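Local atomic coordinates of NAD-dependent epimerase/dehydratase (Veillonella parvula DSM 2008, PDB entry 3R6D), a protein that probably binds nicotinamide adenine dinucleotide (NAD) through a Rossmann-type fold and acts as an epimerase or dehydratase, its substrate not being established. Residues E114-L119 against A173-A178; L152-Y158 against G207-P211. All coordinates share one frame; numbering follows the deposited sequence.

Contact 1: residues E114-L119 against A173-A178; sequences EFPVAL and AQFNDA
An edge-to-face aromatic pair, Phe115 against Phe175, joins the entry to helix 117-125 to the loop between strands 167-169 and 179-181. The Phe115 ring turns its edge toward the face of Phe175, centroids 5.4 Å apart and planes at 76°. At the closest point Phe115 CE1 is 3.8 Å from Phe175 CD2. Phe115 CD1 also meets Phe175 O at 3.2 Å, near the plane of the Phe115 ring. CG of Phe175 stands anti to its backbone N (chi1 -167°), which lays the ring alongside Phe115. Beside the pair, the backbone is tied by Phe175 N donating to Glu114 O at 2.9 Å, nearly straight at 163°. In this Rossmann-type fold the pair lies beside strand 148-158, where Phe175 rests on Arg153 and Thr155. Glu114 CG packs at 3.5 Å from Phe175 CB, while its bent chain sends the carboxylate to Ser112 N, Gly110 N and Arg153. An alanine in place of Phe175 keeps CB against Glu114 but would probably leave the Phe115 edge without its aromatic face. Pro116, at the N-cap position, sets its CD 3.3 Å from Phe175 O. In the first turn of the helix, Leu119 lays CG over the centre of the Phe115 ring and brings CD1 within 3.8 Å of Ala178 CB.

Contact 2: residues L152-Y158 against G207-P211; sequences LRLTWLY and GVGEP
Strands 152-154 and 207-209 run parallel in sense but cross at -41°, their axes 4.7 Å apart at closest approach, with Arg153 paired to Gly207 and Leu154 to Val208. Val208 N donates to Arg153 O at 3.0 Å, and the same oxygen receives a CA-H...O contact from Gly207 CA. On one face of the sheet, Leu154 and Val208 lie side by side, Leu154 CD2 3.8 Å from Val208 CB, and Leu152 CD2 touches Val208 CG2 more loosely. On the other, the Arg153 guanidinium passes over Gly207, whose N sits 3.3 Å above its plane near the rim; Ser205 O takes a hydrogen bond from Arg153 NH2. Thr155 CG2 reaches Val208 O, a buried oxygen with no polar partner, at 3.7 Å. Beyond the paired residues, Tyr158 OH donates a short bond of 2.5 Å to Glu210 OE1, on the syn side of the carboxylate. The extended Glu210 chain (chi1 178°) carries that carboxylate across to the ring edge; Gln179 and methylated Lys163 bind it too. Strand 102-108 lies along the other edge of strand 148-158, and helix 182-193 packs on Leu152 and Leu154.

Overall arrangement
Both contacts are largely buried, but contact 2 lies nearer the centre of the chain, about 11 Å away against about 20 Å for contact 1. Contact 2 joins two strands of the central sheet through backbone pairing and aliphatic packing, ending in a polar tyrosine-glutamate bond; contact 1 brings a helix entry onto an irregular loop mainly through aromatic rings, with one backbone bond. Their segments alternate along the chain; the centres of contacts 1 and 2 lie about 11 Å apart. Two links bridge them: the Glu114 OE2 to Arg153 NH1 salt bridge at 3.0 Å, and a probable hydrogen bond between Thr155 OG1 and Asp177 O at 2.9 Å, tying both segments of contact 1 to strand 148-158.

Contact 1: residues E114-L119 against A173-A178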
loop_
_atom_site.group_PDB
_atom_site.type_symbol
_atom_site.label_atom_id
_atom_site.label_comp_id
_atom_site.label_asym_id
_atom_site.label_seq_id
_atom_site.Cartn_x
_atom_site.Cartn_y
_atom_site.Cartn_z
ATOM N N GLU A 114 -10.485 15.070 -4.208
ATOM C CA GLU A 114 -9.704 15.142 -5.423
ATOM C C GLU A 114 -10.425 14.605 -6.664
ATOM O O GLU A 114 -9.970 14.864 -7.779
ATOM C CB GLU A 114 -8.304 14.487 -5.234
ATOM C CG GLU A 114 -8.257 12.971 -5.110
ATOM C CD GLU A 114 -8.427 12.437 -3.718
ATOM O OE1 GLU A 114 -9.354 12.861 -2.988
ATOM O OE2 GLU A 114 -7.662 11.513 -3.353
ATOM N N PHE A 115 -11.497 13.827 -6.509
ATOM C CA PHE A 115 -12.196 13.272 -7.670
ATOM C C PHE A 115 -13.176 14.305 -8.232
ATOM O O PHE A 115 -13.773 15.069 -7.473
ATOM C CB PHE A 115 -13.030 12.034 -7.259
ATOM C CG PHE A 115 -12.294 10.703 -7.243
ATOM C CD1 PHE A 115 -11.217 10.421 -8.068
ATOM C CD2 PHE A 115 -12.802 9.682 -6.461
ATOM C CE1 PHE A 115 -10.616 9.131 -8.064
ATOM C CE2 PHE A 115 -12.206 8.427 -6.471
ATOM C CZ PHE A 115 -11.133 8.138 -7.291
ATOM N N PRO A 116 -13.423 14.286 -9.537
ATOM C CA PRO A 116 -14.491 15.082 -10.136
ATOM C C PRO A 116 -15.855 14.554 -9.729
ATOM O O PRO A 116 -15.967 13.442 -9.207
ATOM C CB PRO A 116 -14.237 14.938 -11.626
ATOM C CG PRO A 116 -13.612 13.573 -11.773
ATOM C CD PRO A 116 -12.797 13.367 -10.496
ATOM N N VAL A 117 -16.903 15.343 -9.980
ATOM C CA VAL A 117 -18.204 15.105 -9.381
ATOM C C VAL A 117 -18.761 13.711 -9.663
ATOM O O VAL A 117 -19.181 12.984 -8.727
ATOM C CB VAL A 117 -19.228 16.190 -9.827
ATOM C CG1 VAL A 117 -20.628 15.800 -9.390
ATOM C CG2 VAL A 117 -18.876 17.532 -9.201
ATOM N N ALA A 118 -18.812 13.321 -10.939
ATOM C CA ALA A 118 -19.491 12.067 -11.289
ATOM C C ALA A 118 -18.732 10.856 -10.748
ATOM O O ALA A 118 -19.323 9.944 -10.166
ATOM C CB ALA A 118 -19.712 11.956 -12.785
ATOM N N LEU A 119 -17.408 10.860 -10.893
ATOM C CA LEU A 119 -16.606 9.758 -10.378
ATOM C C LEU A 119 -16.630 9.692 -8.857
ATOM O O LEU A 119 -16.652 8.603 -8.278
ATOM C CB LEU A 119 -15.179 9.881 -10.906
ATOM C CG LEU A 119 -14.148 8.829 -10.460
ATOM C CD1 LEU A 119 -14.561 7.399 -10.850
ATOM C CD2 LEU A 119 -12.762 9.171 -11.072
ATOM N N ALA A 173 -3.893 18.046 -6.346
ATOM C CA ALA A 173 -4.159 18.027 -7.783
ATOM C C ALA A 173 -5.468 17.284 -8.083
ATOM O O ALA A 173 -5.895 16.389 -7.345
ATOM C CB ALA A 173 -3.025 17.386 -8.493
ATOM N N GLN A 174 -6.126 17.664 -9.167
ATOM C CA GLN A 174 -7.264 16.894 -9.671
ATOM C C GLN A 174 -6.837 15.475 -9.909
ATOM O O GLN A 174 -5.771 15.234 -10.457
ATOM C CB GLN A 174 -7.685 17.415 -11.039
ATOM C CG GLN A 174 -8.100 18.840 -11.046
ATOM C CD GLN A 174 -8.453 19.326 -12.408
ATOM O OE1 GLN A 174 -9.100 18.626 -13.183
ATOM N NE2 GLN A 174 -8.066 20.557 -12.698
ATOM N N PHE A 175 -7.684 14.535 -9.506
ATOM C CA PHE A 175 -7.440 13.107 -9.759
ATOM C C PHE A 175 -8.598 12.629 -10.637
ATOM O O PHE A 175 -9.689 12.333 -10.145
ATOM C CB PHE A 175 -7.416 12.360 -8.418
ATOM C CG PHE A 175 -6.865 10.945 -8.470
ATOM C CD1 PHE A 175 -6.137 10.467 -7.400
ATOM C CD2 PHE A 175 -7.193 10.032 -9.470
ATOM C CE1 PHE A 175 -5.649 9.196 -7.373
ATOM C CE2 PHE A 175 -6.675 8.731 -9.434
ATOM C CZ PHE A 175 -5.882 8.331 -8.359
ATOM N N ASN A 176 -8.358 12.580 -11.945
ATOM C CA ASN A 176 -9.430 12.285 -12.881
ATOM C C ASN A 176 -9.437 10.848 -13.389
ATOM O O ASN A 176 -10.372 10.443 -14.104
ATOM C CB ASN A 176 -9.354 13.279 -14.039
ATOM C CG ASN A 176 -9.620 14.705 -13.590
ATOM O OD1 ASN A 176 -8.908 15.659 -13.964
ATOM N ND2 ASN A 176 -10.627 14.859 -12.797
ATOM N N ASP A 177 -8.435 10.063 -13.019
ATOM C CA ASP A 177 -8.344 8.683 -13.506
ATOM C C ASP A 177 -9.291 7.770 -12.732
ATOM O O ASP A 177 -9.185 7.671 -11.491
ATOM C CB ASP A 177 -6.912 8.149 -13.375
ATOM C CG ASP A 177 -5.915 8.909 -14.201
ATOM O OD1 ASP A 177 -6.282 9.598 -15.200
ATOM O OD2 ASP A 177 -4.696 8.832 -13.838
ATOM N N ALA A 178 -10.166 7.063 -13.459
ATOM C CA ALA A 178 -11.205 6.240 -12.862
ATOM C C ALA A 178 -10.731 4.841 -12.522
ATOM O O ALA A 178 -11.476 4.088 -11.874
ATOM C CB ALA A 178 -12.418 6.167 -13.775
#

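Contact 2: residues L152-Y158 against G207-P211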
loop_
_atom_site.group_PDB
_atom_site.type_symbol
_atom_site.label_atom_id
_atom_site.label_comp_id
_atom_site.label_asym_id
_atom_site.label_seq_id
_atom_site.Cartn_x
_atom_site.Cartn_y
_atom_site.Cartn_z
ATOM N N LEU A 152 -0.310 5.923 -0.664
ATOM C CA LEU A 152 -0.676 5.801 -2.078
ATOM C C LEU A 152 -2.180 5.791 -2.170
ATOM O O LEU A 152 -2.837 4.869 -1.683
ATOM C CB LEU A 152 -0.049 4.512 -2.683
ATOM C CG LEU A 152 1.494 4.480 -2.574
ATOM C CD1 LEU A 152 1.951 3.135 -3.132
ATOM C CD2 LEU A 152 2.118 5.634 -3.294
ATOM N N ARG A 153 -2.749 6.858 -2.734
ATOM C CA ARG A 153 -4.191 6.967 -2.918
ATOM C C ARG A 153 -4.594 6.295 -4.222
ATOM O O ARG A 153 -4.339 6.840 -5.294
ATOM C CB ARG A 153 -4.641 8.432 -2.915
ATOM C CG ARG A 153 -4.477 9.120 -1.568
ATOM C CD ARG A 153 -4.761 10.603 -1.647
ATOM N NE ARG A 153 -3.661 11.343 -2.246
ATOM C CZ ARG A 153 -3.735 12.081 -3.358
ATOM N NH1 ARG A 153 -4.831 12.056 -4.135
ATOM N NH2 ARG A 153 -2.681 12.814 -3.732
ATOM N N LEU A 154 -5.165 5.091 -4.129
ATOM C CA LEU A 154 -5.457 4.315 -5.340
ATOM C C LEU A 154 -6.858 4.561 -5.800
ATOM O O LEU A 154 -7.793 4.555 -4.993
ATOM C CB LEU A 154 -5.258 2.821 -5.096
ATOM C CG LEU A 154 -3.895 2.417 -4.497
ATOM C CD1 LEU A 154 -3.763 0.908 -4.494
ATOM C CD2 LEU A 154 -2.727 3.049 -5.282
ATOM N N THR A 155 -7.015 4.735 -7.123
ATOM C CA THR A 155 -8.326 4.718 -7.752
ATOM C C THR A 155 -8.774 3.241 -7.936
ATOM O O THR A 155 -8.178 2.356 -7.329
ATOM C CB THR A 155 -8.318 5.584 -8.993
ATOM O OG1 THR A 155 -9.664 5.671 -9.497
ATOM C CG2 THR A 155 -7.362 5.070 -10.080
ATOM N N TRP A 156 -9.847 3.008 -8.692
ATOM C CA TRP A 156 -10.481 1.681 -8.700
ATOM C C TRP A 156 -9.600 0.634 -9.371
ATOM O O TRP A 156 -9.112 0.860 -10.473
ATOM C CB TRP A 156 -11.834 1.800 -9.421
ATOM C CG TRP A 156 -12.861 2.479 -8.526
ATOM C CD1 TRP A 156 -13.137 3.824 -8.433
ATOM C CD2 TRP A 156 -13.649 1.838 -7.533
ATOM N NE1 TRP A 156 -14.078 4.048 -7.455
ATOM C CE2 TRP A 156 -14.401 2.840 -6.878
ATOM C CE3 TRP A 156 -13.798 0.498 -7.135
ATOM C CZ2 TRP A 156 -15.314 2.535 -5.851
ATOM C CZ3 TRP A 156 -14.712 0.191 -6.124
ATOM C CH2 TRP A 156 -15.472 1.205 -5.496
ATOM N N LEU A 157 -9.419 -0.499 -8.707
ATOM C CA LEU A 157 -8.416 -1.481 -9.127
ATOM C C LEU A 157 -8.966 -2.568 -10.042
ATOM O O LEU A 157 -10.120 -2.962 -9.953
ATOM C CB LEU A 157 -7.812 -2.172 -7.916
ATOM C CG LEU A 157 -7.033 -1.255 -6.985
ATOM C CD1 LEU A 157 -6.700 -1.965 -5.656
ATOM C CD2 LEU A 157 -5.724 -0.791 -7.666
ATOM N N TYR A 158 -8.105 -3.081 -10.913
ATOM C CA TYR A 158 -8.411 -4.255 -11.700
ATOM C C TYR A 158 -7.069 -4.933 -12.022
ATOM O O TYR A 158 -6.002 -4.379 -11.738
ATOM C CB TYR A 158 -9.232 -3.871 -12.945
ATOM C CG TYR A 158 -8.482 -3.100 -14.019
ATOM C CD1 TYR A 158 -8.122 -3.723 -15.211
ATOM C CD2 TYR A 158 -8.123 -1.758 -13.842
ATOM C CE1 TYR A 158 -7.450 -3.039 -16.207
ATOM C CE2 TYR A 158 -7.441 -1.056 -14.838
ATOM C CZ TYR A 158 -7.125 -1.699 -16.035
ATOM O OH TYR A 158 -6.470 -1.006 -17.043
ATOM N N GLY A 207 -1.476 10.165 -5.355
ATOM C CA GLY A 207 -2.435 9.338 -6.088
ATOM C C GLY A 207 -1.731 8.512 -7.160
ATOM O O GLY A 207 -0.691 8.933 -7.700
ATOM N N VAL A 208 -2.294 7.350 -7.472
ATOM C CA VAL A 208 -1.744 6.480 -8.519
ATOM C C VAL A 208 -2.911 6.114 -9.437
ATOM O O VAL A 208 -3.886 5.504 -8.985
ATOM C CB VAL A 208 -1.078 5.206 -7.938
ATOM C CG1 VAL A 208 -0.355 4.477 -9.058
ATOM C CG2 VAL A 208 -0.068 5.534 -6.847
ATOM N N GLY A 209 -2.778 6.484 -10.720
ATOM C CA GLY A 209 -3.870 6.264 -11.653
ATOM C C GLY A 209 -3.358 5.855 -13.018
ATOM O O GLY A 209 -2.193 6.122 -13.355
ATOM N N GLU A 210 -4.235 5.246 -13.822
ATOM C CA GLU A 210 -3.911 4.900 -15.206
ATOM C C GLU A 210 -4.159 6.115 -16.102
ATOM O O GLU A 210 -5.283 6.611 -16.185
ATOM C CB GLU A 210 -4.787 3.742 -15.651
ATOM C CG GLU A 210 -4.568 3.315 -17.121
ATOM C CD GLU A 210 -5.472 2.185 -17.539
ATOM O OE1 GLU A 210 -5.968 1.434 -16.700
ATOM O OE2 GLU A 210 -5.671 2.033 -18.753
ATOM N N PRO A 211 -3.108 6.589 -16.797
ATOM C CA PRO A 211 -3.318 7.728 -17.684
ATOM C C PRO A 211 -4.414 7.434 -18.716
ATOM O O PRO A 211 -4.527 6.312 -19.183
ATOM C CB PRO A 211 -1.974 7.889 -18.375
ATOM C CG PRO A 211 -0.955 7.320 -17.385
ATOM C CD PRO A 211 -1.693 6.147 -16.768
#